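Local coordinates for uncharacterized protein (Bacteroides ovatus, PDB 4FS7) that is uncharacterized but, as an extracellular leucine-rich repeat protein with BspA-type repeats, probably binds other proteins, at residues D7-N12 / V20-L25. Sequence-based numbering, arbitrary orientation. Where two conformers were deposited one is given.
Sequences DEITYN and VEVSGL
Segments 9-12 and 20-25 of the hairpin strands 9-13 and 19-25 run antiparallel, their short axes 4.3 Å apart at closest approach, with a classic beta bulge in which Ser-23 and Gly-24 both face Thr-10. The bulge is pinned by Thr-10 N to Gly-24 O (2.9 Å, 171° at the hydrogen) and Ser-23 N to Thr-10 O (2.8 Å); Gly-24 adopts backbone angles that would jam a CB against the preceding carbonyl. Within the bulge the CB of Ser-23 points toward the partner strand, and its OG shares a hydrogen bond with Thr-10 OG1 (2.9 Å). Beside it, the Asn-12 amide lies against Ser-23 CB (3.5 Å from Asn-12 CG), while ND2 donates a bent bond (137°) to Glu-21 OE2 from above the carboxylate plane. An alanine at Asn-12 would lose this amide and would probably leave the Glu-21 carboxylate less firmly placed. On the other face, Ile-9 CG2 meets Val-22 CG1, and Val-20, pointing toward the partner, brings CG2 to Tyr-11 CD1 (3.8 Å). This N-terminal hairpin is thus two-sided: polar groups of Thr-10, Asn-12 and Glu-21 on one face, joined by Ser-23 from between the strands, and an apolar layer on the other.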
loop_
_atom_site.group_PDB
_atom_site.type_symbol
_atom_site.label_atom_id
_atom_site.label_comp_id
_atom_site.label_asym_id
_atom_site.label_seq_id
_atom_site.Cartn_x
_atom_site.Cartn_y
_atom_site.Cartn_z
ATOM N N ASP A 7 21.264 11.313 -38.187
ATOM C CA ASP A 7 22.232 11.399 -37.105
ATOM C C ASP A 7 22.103 10.135 -36.230
ATOM O O ASP A 7 22.210 9.002 -36.754
ATOM C CB ASP A 7 22.088 12.731 -36.351
ATOM C CG ASP A 7 22.316 13.943 -37.266
ATOM O OD1 ASP A 7 23.280 13.900 -38.062
ATOM O OD2 ASP A 7 21.538 14.926 -37.232
ATOM N N GLU A 8 21.877 10.299 -34.926
ATOM C CA GLU A 8 21.873 9.158 -34.016
ATOM C C GLU A 8 20.497 8.515 -33.832
ATOM O O GLU A 8 20.370 7.563 -33.078
ATOM C CB GLU A 8 22.436 9.572 -32.645
ATOM C CG GLU A 8 23.874 10.095 -32.675
ATOM C CD GLU A 8 24.892 9.040 -33.121
ATOM O OE1 GLU A 8 24.698 7.831 -32.835
ATOM O OE2 GLU A 8 25.898 9.431 -33.758
ATOM N N ILE A 9 19.476 8.975 -34.546
ATOM C CA ILE A 9 18.079 8.640 -34.216
ATOM C C ILE A 9 17.387 7.944 -35.379
ATOM O O ILE A 9 17.599 8.316 -36.553
ATOM C CB ILE A 9 17.297 9.902 -33.832
ATOM C CG1 ILE A 9 18.007 10.575 -32.640
ATOM C CG2 ILE A 9 15.818 9.560 -33.458
ATOM C CD1 ILE A 9 17.498 11.947 -32.313
ATOM N N THR A 10 16.578 6.933 -35.075
ATOM C CA THR A 10 15.798 6.234 -36.077
ATOM C C THR A 10 14.327 6.658 -36.026
ATOM O O THR A 10 13.813 7.007 -34.958
ATOM C CB THR A 10 15.928 4.686 -36.004
ATOM O OG1 THR A 10 15.194 4.173 -34.862
ATOM C CG2 THR A 10 17.379 4.291 -35.920
ATOM N N TYR A 11 13.665 6.599 -37.183
ATOM C CA TYR A 11 12.336 7.110 -37.401
ATOM C C TYR A 11 11.496 6.110 -38.143
ATOM O O TYR A 11 12.001 5.387 -39.037
ATOM C CB TYR A 11 12.365 8.436 -38.188
ATOM C CG TYR A 11 13.131 9.535 -37.478
ATOM C CD1 TYR A 11 12.458 10.356 -36.568
ATOM C CD2 TYR A 11 14.496 9.719 -37.633
ATOM C CE1 TYR A 11 13.116 11.332 -35.880
ATOM C CE2 TYR A 11 15.155 10.727 -36.976
ATOM C CZ TYR A 11 14.464 11.509 -36.039
ATOM O OH TYR A 11 15.172 12.488 -35.356
ATOM N N ASN A 12 10.215 6.113 -37.823
ATOM C CA ASN A 12 9.199 5.409 -38.573
ATOM C C ASN A 12 8.142 6.391 -39.088
ATOM O O ASN A 12 7.728 7.294 -38.367
ATOM C CB ASN A 12 8.481 4.340 -37.741
ATOM C CG ASN A 12 9.374 3.209 -37.308
ATOM O OD1 ASN A 12 10.529 3.127 -37.668
ATOM N ND2 ASN A 12 8.848 2.377 -36.411
ATOM N N VAL A 20 6.492 11.738 -38.701
ATOM C CA VAL A 20 7.247 10.583 -38.258
ATOM C C VAL A 20 7.217 10.475 -36.735
ATOM O O VAL A 20 6.939 11.468 -36.016
ATOM C CB VAL A 20 8.720 10.598 -38.735
ATOM C CG1 VAL A 20 8.819 10.447 -40.290
ATOM C CG2 VAL A 20 9.436 11.846 -38.264
ATOM N N GLU A 21 7.480 9.254 -36.291
ATOM C CA GLU A 21 7.696 8.945 -34.869
ATOM C C GLU A 21 9.159 8.568 -34.682
ATOM O O GLU A 21 9.784 7.916 -35.526
ATOM C CB GLU A 21 6.780 7.785 -34.358
ATOM C CG GLU A 21 7.179 6.393 -34.939
ATOM C CD GLU A 21 6.406 5.152 -34.437
ATOM O OE1 GLU A 21 5.666 5.209 -33.458
ATOM O OE2 GLU A 21 6.571 4.093 -35.068
ATOM N N VAL A 22 9.736 8.958 -33.559
ATOM C CA VAL A 22 11.033 8.444 -33.142
ATOM C C VAL A 22 10.869 6.979 -32.765
ATOM O O VAL A 22 10.020 6.626 -31.955
ATOM C CB VAL A 22 11.538 9.200 -31.901
ATOM C CG1 VAL A 22 12.859 8.570 -31.352
ATOM C CG2 VAL A 22 11.756 10.673 -32.247
ATOM N N SER A 23 11.643 6.115 -33.399
ATOM C CA SER A 23 11.537 4.692 -33.160
ATOM C C SER A 23 12.718 4.101 -32.414
ATOM O O SER A 23 12.662 2.922 -32.040
ATOM C CB SER A 23 11.258 3.965 -34.452
ATOM O OG SER A 23 12.356 4.106 -35.314
ATOM N N GLY A 24 13.743 4.874 -32.128
ATOM C CA GLY A 24 14.897 4.342 -31.426
ATOM C C GLY A 24 16.150 5.135 -31.704
ATOM O O GLY A 24 16.111 6.225 -32.288
ATOM N N LEU A 25 17.270 4.559 -31.289
ATOM C CA LEU A 25 18.598 5.066 -31.553
ATOM C C LEU A 25 19.337 4.143 -32.499
ATOM O O LEU A 25 19.086 2.955 -32.545
ATOM C CB LEU A 25 19.427 5.142 -30.275
ATOM C CG LEU A 25 19.029 6.221 -29.290
ATOM C CD1 LEU A 25 19.848 6.103 -28.017
ATOM C CD2 LEU A 25 19.208 7.598 -29.929
HETATM O O HOH W 1 16.194 1.787 -33.690
#